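SidF, inhibitor of growth family, member 3 (Legionella pneumophila subsp. pneumophila, PDB 4FYE) acts as a phosphoinositide phosphatase, probably removing the 3-phosphate of phosphatidylinositol 3,4,5-trisphosphate. Local coordinates at residues Gln440-Val445 against Glu611-Asn616; Pro479-Leu484 against Asn551-Leu556. The protein carries 1 engineered substitution. One frame throughout, in Å; residues are numbered along the deposited sequence.

Contact 1 of 2, residues Gln440-Val445 against Glu611-Asn616; sequences QNARFV and ELYYEN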
loop_
_atom_site.group_PDB
_atom_site.type_symbol
_atom_site.label_atom_id
_atom_site.label_comp_id
_atom_site.label_asym_id
_atom_site.label_seq_id
_atom_site.Cartn_x
_atom_site.Cartn_y
_atom_site.Cartn_z
ATOM N N GLN A 440 -11.033 17.909 3.062
ATOM C CA GLN A 440 -11.036 16.719 2.211
ATOM C C GLN A 440 -11.486 15.560 3.055
ATOM O O GLN A 440 -12.199 14.684 2.587
ATOM C CB GLN A 440 -9.674 16.494 1.584
ATOM C CG GLN A 440 -9.533 15.238 0.715
ATOM C CD GLN A 440 -10.699 14.994 -0.235
ATOM O OE1 GLN A 440 -11.322 15.925 -0.780
ATOM N NE2 GLN A 440 -11.024 13.741 -0.399
ATOM N N ASN A 441 -11.178 15.623 4.339
ATOM C CA ASN A 441 -11.482 14.519 5.233
ATOM C C ASN A 441 -12.970 14.440 5.571
ATOM O O ASN A 441 -13.599 13.346 5.496
ATOM C CB ASN A 441 -10.576 14.569 6.475
ATOM C CG ASN A 441 -9.166 14.067 6.182
ATOM O OD1 ASN A 441 -8.933 13.375 5.188
ATOM N ND2 ASN A 441 -8.214 14.425 7.043
ATOM N N ALA A 442 -13.554 15.593 5.853
ATOM C CA ALA A 442 -15.021 15.681 5.894
ATOM C C ALA A 442 -15.755 15.305 4.539
ATOM O O ALA A 442 -16.712 14.512 4.529
ATOM C CB ALA A 442 -15.480 17.037 6.438
ATOM N N ARG A 443 -15.324 15.842 3.403
ATOM C CA ARG A 443 -15.807 15.329 2.126
ATOM C C ARG A 443 -15.750 13.780 2.078
ATOM O O ARG A 443 -16.790 13.108 1.872
ATOM C CB ARG A 443 -14.948 15.914 1.024
ATOM C CG ARG A 443 -15.276 15.442 -0.400
ATOM C CD ARG A 443 -14.870 16.542 -1.369
ATOM N NE ARG A 443 -15.073 16.139 -2.739
ATOM C CZ ARG A 443 -14.177 15.496 -3.478
ATOM N NH1 ARG A 443 -12.984 15.220 -2.979
ATOM N NH2 ARG A 443 -14.478 15.182 -4.745
ATOM N N PHE A 444 -14.544 13.229 2.288
ATOM C CA PHE A 444 -14.319 11.770 2.287
ATOM C C PHE A 444 -15.291 11.064 3.235
ATOM O O PHE A 444 -15.943 10.090 2.869
ATOM C CB PHE A 444 -12.861 11.495 2.677
ATOM C CG PHE A 444 -12.521 10.032 2.824
ATOM C CD1 PHE A 444 -12.133 9.282 1.729
ATOM C CD2 PHE A 444 -12.577 9.419 4.076
ATOM C CE1 PHE A 444 -11.803 7.940 1.871
ATOM C CE2 PHE A 444 -12.239 8.102 4.231
ATOM C CZ PHE A 444 -11.854 7.350 3.121
ATOM N N VAL A 445 -15.456 11.578 4.441
ATOM C CA VAL A 445 -16.364 10.920 5.340
ATOM C C VAL A 445 -17.761 10.891 4.730
ATOM O O VAL A 445 -18.423 9.832 4.685
ATOM C CB VAL A 445 -16.300 11.511 6.767
ATOM C CG1 VAL A 445 -17.494 11.063 7.602
ATOM C CG2 VAL A 445 -15.004 11.074 7.462
ATOM N N GLU A 611 -17.317 7.320 15.317
ATOM C CA GLU A 611 -17.019 7.690 16.699
ATOM C C GLU A 611 -15.681 8.463 16.753
ATOM O O GLU A 611 -15.576 9.524 17.395
ATOM C CB GLU A 611 -17.012 6.474 17.649
ATOM C CG GLU A 611 -16.408 6.837 19.018
ATOM C CD GLU A 611 -15.966 5.654 19.879
ATOM O OE1 GLU A 611 -16.855 4.854 20.270
ATOM O OE2 GLU A 611 -14.726 5.552 20.201
ATOM N N LEU A 612 -14.666 7.933 16.048
ATOM C CA LEU A 612 -13.302 8.454 16.116
ATOM C C LEU A 612 -13.235 9.812 15.421
ATOM O O LEU A 612 -12.417 10.684 15.770
ATOM C CB LEU A 612 -12.340 7.483 15.453
ATOM C CG LEU A 612 -11.504 6.407 16.210
ATOM C CD1 LEU A 612 -11.444 6.494 17.754
ATOM C CD2 LEU A 612 -11.881 5.014 15.770
ATOM N N TYR A 613 -14.100 9.990 14.428
ATOM C CA TYR A 613 -14.014 11.167 13.581
ATOM C C TYR A 613 -14.829 12.287 14.232
ATOM O O TYR A 613 -14.291 13.362 14.523
ATOM C CB TYR A 613 -14.456 10.874 12.112
ATOM C CG TYR A 613 -14.550 12.135 11.270
ATOM C CD1 TYR A 613 -13.403 12.880 10.945
ATOM C CD2 TYR A 613 -15.805 12.638 10.888
ATOM C CE1 TYR A 613 -13.502 14.062 10.239
ATOM C CE2 TYR A 613 -15.935 13.825 10.175
ATOM C CZ TYR A 613 -14.787 14.528 9.841
ATOM O OH TYR A 613 -14.960 15.700 9.124
ATOM N N TYR A 614 -16.099 12.019 14.506
ATOM C CA TYR A 614 -16.965 13.054 15.040
ATOM C C TYR A 614 -16.574 13.513 16.452
ATOM O O TYR A 614 -16.604 14.714 16.711
ATOM C CB TYR A 614 -18.446 12.676 14.914
ATOM C CG TYR A 614 -18.924 12.597 13.475
ATOM C CD1 TYR A 614 -18.906 13.730 12.665
ATOM C CD2 TYR A 614 -19.437 11.417 12.933
ATOM C CE1 TYR A 614 -19.353 13.684 11.355
ATOM C CE2 TYR A 614 -19.897 11.365 11.610
ATOM C CZ TYR A 614 -19.848 12.506 10.825
ATOM O OH TYR A 614 -20.244 12.530 9.492
ATOM N N GLU A 615 -16.183 12.578 17.326
ATOM C CA GLU A 615 -15.626 12.872 18.691
ATOM C C GLU A 615 -14.171 13.374 18.653
ATOM O O GLU A 615 -13.599 13.766 19.664
ATOM C CB GLU A 615 -15.698 11.633 19.589
ATOM C CG GLU A 615 -17.127 11.167 19.817
ATOM C CD GLU A 615 -17.280 10.073 20.869
ATOM O OE1 GLU A 615 -16.285 9.725 21.554
ATOM O OE2 GLU A 615 -18.427 9.566 21.028
ATOM N N ASN A 616 -13.581 13.358 17.458
ATOM C CA ASN A 616 -12.262 13.908 17.270
ATOM C C ASN A 616 -11.279 13.241 18.224
ATOM O O ASN A 616 -10.392 13.876 18.805
ATOM C CB ASN A 616 -12.323 15.438 17.425
ATOM C CG ASN A 616 -11.026 16.138 17.043
ATOM O OD1 ASN A 616 -10.717 17.160 17.655
ATOM N ND2 ASN A 616 -10.239 15.591 16.073
#

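Contact 2 of 2, residues Pro479-Leu484 against Asn551-Leu556; sequences PDVSDL and NQIDAL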
loop_
_atom_site.group_PDB
_atom_site.type_symbol
_atom_site.label_atom_id
_atom_site.label_comp_id
_atom_site.label_asym_id
_atom_site.label_seq_id
_atom_site.Cartn_x
_atom_site.Cartn_y
_atom_site.Cartn_z
ATOM N N PRO A 479 -29.165 11.940 9.089
ATOM C CA PRO A 479 -30.154 12.985 8.866
ATOM C C PRO A 479 -30.417 13.243 7.378
ATOM O O PRO A 479 -29.538 13.062 6.557
ATOM C CB PRO A 479 -29.538 14.212 9.553
ATOM C CG PRO A 479 -28.082 13.915 9.699
ATOM C CD PRO A 479 -27.817 12.475 9.352
ATOM N N ASP A 480 -31.637 13.661 7.054
ATOM C CA ASP A 480 -32.065 13.924 5.680
ATOM C C ASP A 480 -31.267 15.073 5.079
ATOM O O ASP A 480 -31.500 16.252 5.375
ATOM C CB ASP A 480 -33.573 14.244 5.662
ATOM C CG ASP A 480 -34.135 14.458 4.252
ATOM O OD1 ASP A 480 -35.348 14.816 4.185
ATOM O OD2 ASP A 480 -33.408 14.262 3.230
ATOM N N VAL A 481 -30.342 14.719 4.208
ATOM C CA VAL A 481 -29.444 15.697 3.625
ATOM C C VAL A 481 -29.437 15.610 2.090
ATOM O O VAL A 481 -28.501 16.048 1.412
ATOM C CB VAL A 481 -28.046 15.517 4.248
ATOM C CG1 VAL A 481 -27.318 14.317 3.649
ATOM C CG2 VAL A 481 -27.244 16.803 4.166
ATOM N N SER A 482 -30.529 15.071 1.560
ATOM C CA SER A 482 -30.686 14.803 0.125
ATOM C C SER A 482 -30.536 16.086 -0.665
ATOM O O SER A 482 -30.006 16.096 -1.793
ATOM C CB SER A 482 -32.067 14.202 -0.146
ATOM O OG SER A 482 -32.546 13.457 0.966
ATOM N N ASP A 483 -31.011 17.155 -0.023
ATOM C CA ASP A 483 -30.945 18.511 -0.512
ATOM C C ASP A 483 -29.539 18.925 -0.902
ATOM O O ASP A 483 -29.233 19.100 -2.082
ATOM C CB ASP A 483 -31.483 19.453 0.555
ATOM C CG ASP A 483 -32.267 20.588 -0.045
ATOM O OD1 ASP A 483 -32.411 20.568 -1.298
ATOM O OD2 ASP A 483 -32.755 21.473 0.716
ATOM N N LEU A 484 -28.674 19.067 0.097
ATOM C CA LEU A 484 -27.298 19.455 -0.171
ATOM C C LEU A 484 -26.558 18.446 -1.052
ATOM O O LEU A 484 -25.690 18.828 -1.838
ATOM C CB LEU A 484 -26.557 19.704 1.120
ATOM C CG LEU A 484 -27.155 20.749 2.061
ATOM C CD1 LEU A 484 -27.035 20.255 3.498
ATOM C CD2 LEU A 484 -26.440 22.083 1.893
ATOM N N ASN A 551 -19.148 20.755 4.205
ATOM C CA ASN A 551 -19.005 21.199 5.593
ATOM C C ASN A 551 -20.370 21.378 6.256
ATOM O O ASN A 551 -20.536 21.095 7.431
ATOM C CB ASN A 551 -18.103 22.440 5.705
ATOM C CG ASN A 551 -16.634 22.108 5.395
ATOM O OD1 ASN A 551 -15.877 22.919 4.843
ATOM N ND2 ASN A 551 -16.230 20.891 5.736
ATOM N N GLN A 552 -21.369 21.772 5.485
ATOM C CA GLN A 552 -22.708 21.870 6.064
ATOM C C GLN A 552 -23.302 20.482 6.338
ATOM O O GLN A 552 -24.027 20.280 7.325
ATOM C CB GLN A 552 -23.644 22.682 5.164
ATOM C CG GLN A 552 -23.327 24.170 5.070
ATOM C CD GLN A 552 -24.142 24.815 3.959
ATOM O OE1 GLN A 552 -25.373 24.942 4.060
ATOM N NE2 GLN A 552 -23.462 25.191 2.872
ATOM N N ILE A 553 -22.990 19.520 5.474
ATOM C CA ILE A 553 -23.473 18.159 5.712
ATOM C C ILE A 553 -22.848 17.551 6.980
ATOM O O ILE A 553 -23.533 16.944 7.818
ATOM C CB ILE A 553 -23.268 17.281 4.472
ATOM C CG1 ILE A 553 -24.200 17.799 3.373
ATOM C CG2 ILE A 553 -23.468 15.801 4.805
ATOM C CD1 ILE A 553 -24.104 17.119 2.024
ATOM N N ASP A 554 -21.550 17.763 7.119
ATOM C CA ASP A 554 -20.784 17.339 8.278
ATOM C C ASP A 554 -21.433 17.745 9.608
ATOM O O ASP A 554 -21.713 16.895 10.461
ATOM C CB ASP A 554 -19.398 17.978 8.176
ATOM C CG ASP A 554 -18.317 17.096 8.719
ATOM O OD1 ASP A 554 -17.438 17.644 9.407
ATOM O OD2 ASP A 554 -18.349 15.867 8.457
ATOM N N ALA A 555 -21.678 19.051 9.752
ATOM C CA ALA A 555 -22.377 19.635 10.911
ATOM C C ALA A 555 -23.593 18.830 11.349
ATOM O O ALA A 555 -23.744 18.496 12.532
ATOM C CB ALA A 555 -22.806 21.064 10.597
ATOM N N LEU A 556 -24.447 18.527 10.376
ATOM C CA LEU A 556 -25.670 17.792 10.630
ATOM C C LEU A 556 -25.421 16.318 10.917
ATOM O O LEU A 556 -26.096 15.716 11.751
ATOM C CB LEU A 556 -26.633 17.947 9.460
ATOM C CG LEU A 556 -27.275 19.343 9.366
ATOM C CD1 LEU A 556 -27.908 19.468 7.995
ATOM C CD2 LEU A 556 -28.287 19.650 10.478
#

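Contact 1 of 2, residues Gln440-Val445 against Glu611-Asn616
Helix 438-458 meets the C-terminal turn of helix 590-614 with the backbones well separated, the closest CA atoms, those of Val-445 and Tyr-613, standing 8.6 Å apart. The second helix closes in a Schellman motif, with Asn-616 at positive phi (56°) and bonded back into the last turn. Helix-to-helix packing here runs chiefly through Tyr-613, whose CG is anti to the backbone N (chi1 172°), so that the ring bridges the two helices. Val-445 comes tip to tip with it: CG1 is anti to the backbone N, which sets CG2 over the ring face in a CH-pi contact, 3.9 Å from the centroid and 11° off the normal. At the far end of the ring, Tyr-613 OH is pressed against the first helix, 3.0 Å from Ala-442 CB, and probably hydrogen-bonds Asp-554. Tyr-614 slides past Val-445 in the opposite direction, its OH 3.6 Å from Val-445 CG1. On the side facing away, Arg-443 NH1 donates to Gln-440 OE1 at 2.8 Å, in the carbonyl plane on a lone pair; it also forms a salt bridge with Asp-385, and Tyr-547 OH bonds Gln-440 OE1. Tyr-613 CD2 lies 3.7 Å above the plane of the Tyr-614 ring, offset toward its rim.

Contact 2 of 2, residues Pro479-Leu484 against Asn551-Leu556
Apolar packing carries most of this contact, and Ile-553, on helix 522-583, is its main partner. Val-481 crosses it at about a right angle, with CG2 3.3 Å from Ile-553 CG1. The torsion is unusual: at chi1 77° Val-481 holds CG1 in the crowded position between backbone N and carbonyl carbon, leaving CG2, anti to N, to face Ile-553. Leu-484 runs past Ile-553 in the opposite direction, its CB 3.7 Å from Ile-553 CD1. Its chi2 of 140° departs from a staggered value, and Leu-484 CD2 lies across the end of Gln-552, 3.7 Å from Gln-552 OE1. Segment 479-484 runs from a loop through the N-cap Val-481 into helix 482-514, which forms with helix 522-583 an antiparallel hairpin, much of it predicted to be coiled coil; here the start of the first helix packs on the middle of the second. Ahead of that start, Pro-479 sets CG 3.4 Å from the backbone O of Leu-556, and touches Arg-557 and Tyr-560. No hydrogen bond links the segments; within 479-484, Ser-482 OG donates to Asp-480 OD2 at 2.6 Å, nearly along the C-O axis, while Ser-482 N reaches the same OD2 weakly, as in an Asx turn.

Both contacts lie on the same side of the chain's centre, their own centres 14 Å apart, and contact 2 is nested within the stretch of chain that contact 1 closes. They meet at Asp-554, on the helix of contact 2 but on a side that does not face 479-484. Its OD1 is 3.2 Å from Tyr-613 OH and 3.6 Å from Ala-442 CB, while OD2 is 3.8 Å from Tyr-614 CE1. Helix 522-583 is thus shared, packing against helix 482-514 on one flank and against both segments of contact 1 on another. About one turn earlier on the same helix, Asn-551 packs on Ala-442; Ile-553, just before Asp-554, reaches Asn-446 of helix 438-458.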